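Local coordinates for protein EvdO1 (Micromonospora carbonacea, PDB 4XBZ) that probably catalyses an oxidative cyclization in orthosomycin biosynthesis, as a metal-dependent oxygenase of the phytanoyl-CoA dioxygenase family with a double-stranded beta-helix fold, at residues L157-D162 with W195-S200; G171-G176 with N239-H244. All coordinates share one frame; numbering follows the deposited sequence.

Overall arrangement
Contacts 1 and 2 lie on the same side of the chain's centre, their centres about 10 Å apart. Their segments alternate along the chain: 157-162, 171-176, 195-200, then 239-244. Strands 157-160 and 194-196 of contact 1 belong to the four-stranded antiparallel sheet of the double-stranded beta helix. Strand 244-246, which begins at the end of contact 2, runs between them. The end of helix 169-173 with the residues after it, and the loop before strand 244-246, form contact 2. Contact 1 supplies His-160 and Asp-162 to the nickel ion, contact 2 His-244. The metal is thus held at the ends of two neighbouring strands, and 239-244 ties the site to the helix 169-173 region.

Contact 1 of 2, residues L157-D162 with W195-S200; sequences LAWHRD and WCIPES. With NI (nickel (II) ion), chain I.
Trp-159 reaches across to 195-200 with the far end of its six-membered ring. CH2 lies 3.9 Å from CB of Trp-195, and CZ3 is 4.1 Å from CG1 of Ile-197. The CA of Cys-196 sits at the ring edge, near its plane. The indole's rotation (chi1 -61°) brings CZ3 and CH2 there, although CB itself points neither toward nor away from 195-200. Trp-220 lies nearly parallel to this indole and meets Trp-195 edge-to-face.

The second link is polar. NH2 of Arg-161 donates to the backbone O of Ser-200 at 2.9 Å. The oxygen lies at the guanidinium edge, slightly tilted from its plane, and the donor is in the carbonyl plane. NE of the same arginine bonds to O of Leu-241, and NH2 also bonds to O of Trp-203, so three backbone carbonyls hold the group. Ser-200 ends a type II turn that starts at Ile-197. O of Ile-197 takes two bonds from Ser-200, one from N at 3.1 Å and one from OG at 2.6 Å.

His-160 and Asp-162 point to the metal on either side of Arg-161 in sequence. NE2 of His-160 and OD1 of Asp-162 each bind nickel at 2.4 Å, and His-244 is the third protein ligand. ND1 of His-160 donates to O of Ala-158 at 2.9 Å, which fixes the ring's rotation and turns NE2 to the metal. OD2 of Asp-162 is hydrogen-bonded to NE2 of His-238. This is the His-X-Asp part of the facial triad of non-haem iron oxygenases, consistent with nickel occupying the iron site here.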
loop_
_atom_site.group_PDB
_atom_site.type_symbol
_atom_site.label_atom_id
_atom_site.label_comp_id
_atom_site.label_asym_id
_atom_site.label_seq_id
_atom_site.Cartn_x
_atom_site.Cartn_y
_atom_site.Cartn_z
ATOM N N LEU A 157 7.462 17.292 22.599
ATOM C CA LEU A 157 7.937 16.512 21.438
ATOM C C LEU A 157 7.844 17.387 20.198
ATOM O O LEU A 157 6.750 17.682 19.716
ATOM C CB LEU A 157 7.119 15.224 21.239
ATOM C CG LEU A 157 7.661 14.149 20.276
ATOM C CD1 LEU A 157 8.956 13.531 20.815
ATOM C CD2 LEU A 157 6.623 13.043 19.947
ATOM N N ALA A 158 8.994 17.837 19.716
ATOM C CA ALA A 158 9.055 18.718 18.564
ATOM C C ALA A 158 8.504 18.008 17.332
ATOM O O ALA A 158 8.628 16.782 17.210
ATOM C CB ALA A 158 10.488 19.179 18.318
ATOM N N TRP A 159 7.883 18.788 16.446
ATOM C CA TRP A 159 7.390 18.294 15.170
ATOM C C TRP A 159 8.499 17.708 14.292
ATOM O O TRP A 159 9.520 18.353 14.015
ATOM C CB TRP A 159 6.686 19.408 14.415
ATOM C CG TRP A 159 5.508 19.965 15.126
ATOM C CD1 TRP A 159 5.479 21.072 15.926
ATOM C CD2 TRP A 159 4.172 19.450 15.103
ATOM N NE1 TRP A 159 4.212 21.278 16.395
ATOM C CE2 TRP A 159 3.387 20.300 15.905
ATOM C CE3 TRP A 159 3.564 18.356 14.480
ATOM C CZ2 TRP A 159 2.022 20.094 16.102
ATOM C CZ3 TRP A 159 2.206 18.151 14.676
ATOM C CH2 TRP A 159 1.451 19.020 15.481
ATOM N N HIS A 160 8.282 16.483 13.833
ATOM C CA HIS A 160 9.313 15.788 13.091
ATOM C C HIS A 160 8.711 14.699 12.225
ATOM O O HIS A 160 7.605 14.221 12.479
ATOM C CB HIS A 160 10.332 15.179 14.060
ATOM C CG HIS A 160 9.769 14.059 14.880
ATOM N ND1 HIS A 160 8.834 14.261 15.873
ATOM C CD2 HIS A 160 9.982 12.721 14.833
ATOM C CE1 HIS A 160 8.506 13.098 16.415
ATOM N NE2 HIS A 160 9.189 12.147 15.799
ATOM N N ARG A 161 9.453 14.322 11.193
ATOM C CA ARG A 161 9.252 13.057 10.508
ATOM C C ARG A 161 10.145 12.014 11.160
ATOM O O ARG A 161 11.179 12.354 11.736
ATOM C CB ARG A 161 9.588 13.175 9.027
ATOM C CG ARG A 161 8.504 13.773 8.161
ATOM C CD ARG A 161 8.948 13.732 6.692
ATOM N NE ARG A 161 7.837 14.015 5.791
ATOM C CZ ARG A 161 7.978 14.396 4.524
ATOM N NH1 ARG A 161 9.192 14.545 4.002
ATOM N NH2 ARG A 161 6.901 14.622 3.774
ATOM N N ASP A 162 9.748 10.751 11.076
ATOM C CA ASP A 162 10.613 9.658 11.497
ATOM C C ASP A 162 11.620 9.386 10.381
ATOM O O ASP A 162 11.357 9.710 9.229
ATOM C CB ASP A 162 9.782 8.417 11.843
ATOM C CG ASP A 162 8.897 8.639 13.072
ATOM O OD1 ASP A 162 9.373 9.289 14.024
ATOM O OD2 ASP A 162 7.736 8.180 13.096
ATOM N N TRP A 195 -0.090 14.388 18.199
ATOM C CA TRP A 195 -0.783 15.174 17.185
ATOM C C TRP A 195 -0.061 15.005 15.850
ATOM O O TRP A 195 1.142 14.776 15.800
ATOM C CB TRP A 195 -0.856 16.656 17.573
ATOM C CG TRP A 195 -1.646 16.935 18.829
ATOM C CD1 TRP A 195 -1.259 16.678 20.109
ATOM C CD2 TRP A 195 -2.944 17.541 18.919
ATOM N NE1 TRP A 195 -2.232 17.072 20.988
ATOM C CE2 TRP A 195 -3.280 17.603 20.287
ATOM C CE3 TRP A 195 -3.857 18.028 17.979
ATOM C CZ2 TRP A 195 -4.488 18.134 20.741
ATOM C CZ3 TRP A 195 -5.058 18.552 18.429
ATOM C CH2 TRP A 195 -5.361 18.608 19.799
ATOM N N CYS A 196 -0.789 15.111 14.756
ATOM C CA CYS A 196 -0.113 15.016 13.478
ATOM C C CYS A 196 -0.760 15.906 12.443
ATOM O O CYS A 196 -1.918 16.307 12.594
ATOM C CB CYS A 196 -0.095 13.571 13.001
ATOM S SG CYS A 196 -1.713 12.896 12.817
ATOM N N ILE A 197 -0.005 16.222 11.396
ATOM C CA ILE A 197 -0.556 16.985 10.284
ATOM C C ILE A 197 -0.929 16.053 9.131
ATOM O O ILE A 197 -0.055 15.571 8.402
ATOM C CB ILE A 197 0.420 18.067 9.806
ATOM C CG1 ILE A 197 0.722 19.025 10.962
ATOM C CG2 ILE A 197 -0.167 18.814 8.591
ATOM C CD1 ILE A 197 1.858 19.963 10.713
ATOM N N PRO A 198 -2.233 15.789 8.977
ATOM C CA PRO A 198 -2.726 14.922 7.893
ATOM C C PRO A 198 -2.151 15.326 6.534
ATOM O O PRO A 198 -1.995 16.518 6.278
ATOM C CB PRO A 198 -4.248 15.136 7.919
ATOM C CG PRO A 198 -4.547 15.673 9.278
ATOM C CD PRO A 198 -3.329 16.427 9.734
ATOM N N GLU A 199 -1.801 14.342 5.711
ATOM C CA GLU A 199 -1.326 14.567 4.346
ATOM C C GLU A 199 0.037 15.246 4.269
ATOM O O GLU A 199 0.534 15.505 3.174
ATOM C CB GLU A 199 -2.341 15.390 3.537
ATOM C CG GLU A 199 -3.744 14.838 3.552
ATOM C CD GLU A 199 -4.692 15.615 2.643
ATOM O OE1 GLU A 199 -4.304 16.685 2.135
ATOM O OE2 GLU A 199 -5.817 15.141 2.415
ATOM N N SER A 200 0.678 15.499 5.403
ATOM C CA SER A 200 2.038 16.038 5.342
ATOM C C SER A 200 3.011 14.959 4.875
ATOM O O SER A 200 4.162 15.255 4.552
ATOM C CB SER A 200 2.478 16.615 6.698
ATOM O OG SER A 200 2.408 15.649 7.737
HETATM NI NI NI I . 8.108 9.969 15.946
#

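Contact 2 of 2, residues G171-G176 with N239-H244; sequences GVTGAG and NILTLH. With NI (nickel (II) ion), chain I.
The backbones of 171-176 and 239-244 come closest at Gly-176 and Asn-239, whose CA atoms are 5.2 Å apart. The second segment is the loop between strands 235-239 and 244-246 of the double-stranded beta helix. It opens with a type I turn from Asn-239 to Thr-242. The first is the last turn of helix 169-173 and the residues after it, and Gly-176 has positive phi.

Asn-239 carries the polar side of the contact. Its CG is anti to its own N (chi1 -172°), which sends the amide toward the helix end. ND2 donates to O of Thr-173 at 3.2 Å, and the oxygen lies 23° out of the plane of the amide. N of Gly-176 donates to that same oxygen, so two donors grip it. ND2 also lies 3.2 Å from CA of Gly-176. A CB here would crowd ND2 and be jammed against O of Ala-175, so the backbone itself calls for glycine. At the other end of the amide, OD1 accepts from N of Leu-241 in an Asx turn. The donor stands above the carbonyl plane. A water donates to OD1 and meets OG1 of Thr-173, whose hydroxyl also bonds to the backbone of Arg-177. A leucine in place of Asn-239 would probably leave O of Thr-173 without its bond across the contact and free the N of Leu-241 from the Asx turn.

Beside the amide, CD1 of Leu-241 packs 3.7 Å from CG2 of Thr-173 and reaches N of Gly-174 at the same distance. All the touching residues are buried. The loop ends at the metal: ND1 of His-244 donates to O of Thr-242 close to the ring plane, and NE2 binds nickel at 2.3 Å.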
loop_
_atom_site.group_PDB
_atom_site.type_symbol
_atom_site.label_atom_id
_atom_site.label_comp_id
_atom_site.label_asym_id
_atom_site.label_seq_id
_atom_site.Cartn_x
_atom_site.Cartn_y
_atom_site.Cartn_z
ATOM N N GLY A 171 8.092 10.041 -3.147
ATOM C CA GLY A 171 7.932 9.121 -4.260
ATOM C C GLY A 171 7.922 7.677 -3.776
ATOM O O GLY A 171 7.065 6.890 -4.158
ATOM N N VAL A 172 8.853 7.341 -2.891
ATOM C CA VAL A 172 8.992 5.974 -2.420
ATOM C C VAL A 172 7.862 5.491 -1.514
ATOM O O VAL A 172 7.389 4.365 -1.671
ATOM C CB VAL A 172 10.320 5.798 -1.673
ATOM C CG1 VAL A 172 10.490 4.352 -1.217
ATOM C CG2 VAL A 172 11.466 6.201 -2.564
ATOM N N THR A 173 7.409 6.319 -0.575
ATOM C CA THR A 173 6.523 5.802 0.463
ATOM C C THR A 173 5.536 6.832 1.049
ATOM O O THR A 173 4.935 6.602 2.115
ATOM C CB THR A 173 7.378 5.170 1.617
ATOM O OG1 THR A 173 6.531 4.479 2.538
ATOM C CG2 THR A 173 8.212 6.236 2.368
ATOM N N GLY A 174 5.351 7.955 0.354
ATOM C CA GLY A 174 4.342 8.927 0.747
ATOM C C GLY A 174 3.008 8.225 0.873
ATOM O O GLY A 174 2.205 8.558 1.744
ATOM N N ALA A 175 2.781 7.241 -0.007
ATOM C CA ALA A 175 1.595 6.392 0.039
ATOM C C ALA A 175 1.508 5.523 1.304
ATOM O O ALA A 175 0.461 4.930 1.554
ATOM C CB ALA A 175 1.550 5.505 -1.178
ATOM N N GLY A 176 2.589 5.442 2.093
ATOM C CA GLY A 176 2.537 4.753 3.380
ATOM C C GLY A 176 2.946 3.278 3.395
ATOM O O GLY A 176 2.178 2.405 3.798
ATOM N N ASN A 239 2.309 6.840 9.041
ATOM C CA ASN A 239 3.320 6.987 8.020
ATOM C C ASN A 239 4.484 7.769 8.602
ATOM O O ASN A 239 4.269 8.823 9.203
ATOM C CB ASN A 239 2.712 7.711 6.826
ATOM C CG ASN A 239 3.619 7.747 5.624
ATOM O OD1 ASN A 239 4.846 7.784 5.736
ATOM N ND2 ASN A 239 3.007 7.772 4.448
ATOM N N ILE A 240 5.703 7.263 8.430
ATOM C CA ILE A 240 6.882 7.909 9.012
ATOM C C ILE A 240 7.126 9.305 8.422
ATOM O O ILE A 240 7.866 10.103 9.004
ATOM C CB ILE A 240 8.158 7.048 8.818
ATOM C CG1 ILE A 240 8.334 6.699 7.338
ATOM C CG2 ILE A 240 8.075 5.767 9.652
ATOM C CD1 ILE A 240 9.741 6.714 6.866
ATOM N N LEU A 241 6.503 9.591 7.280
ATOM C CA LEU A 241 6.625 10.892 6.623
ATOM C C LEU A 241 5.573 11.899 7.126
ATOM O O LEU A 241 5.608 13.090 6.781
ATOM C CB LEU A 241 6.496 10.734 5.095
ATOM C CG LEU A 241 7.529 9.853 4.376
ATOM C CD1 LEU A 241 7.325 9.802 2.850
ATOM C CD2 LEU A 241 8.909 10.347 4.707
ATOM N N THR A 242 4.610 11.418 7.912
ATOM C CA THR A 242 3.639 12.329 8.506
ATOM C C THR A 242 4.293 13.097 9.643
ATOM O O THR A 242 4.812 12.499 10.583
ATOM C CB THR A 242 2.399 11.607 9.034
ATOM O OG1 THR A 242 1.845 10.788 7.997
ATOM C CG2 THR A 242 1.358 12.625 9.508
ATOM N N LEU A 243 4.275 14.420 9.531
ATOM C CA LEU A 243 4.766 15.306 10.582
ATOM C C LEU A 243 3.959 15.111 11.864
ATOM O O LEU A 243 2.729 15.159 11.840
ATOM C CB LEU A 243 4.702 16.767 10.124
ATOM C CG LEU A 243 5.547 17.735 10.953
ATOM C CD1 LEU A 243 7.016 17.376 10.831
ATOM C CD2 LEU A 243 5.313 19.181 10.528
ATOM N N HIS A 244 4.653 14.853 12.974
ATOM C CA HIS A 244 3.969 14.720 14.264
ATOM C C HIS A 244 4.780 15.241 15.447
ATOM O O HIS A 244 5.980 15.492 15.341
ATOM C CB HIS A 244 3.569 13.262 14.531
ATOM C CG HIS A 244 4.702 12.290 14.442
ATOM N ND1 HIS A 244 5.331 11.989 13.252
ATOM C CD2 HIS A 244 5.308 11.538 15.389
ATOM C CE1 HIS A 244 6.281 11.100 13.472
ATOM N NE2 HIS A 244 6.283 10.806 14.759
HETATM NI NI NI I . 8.108 9.969 15.946
HETATM O O HOH W 1 5.821 5.436 4.745
#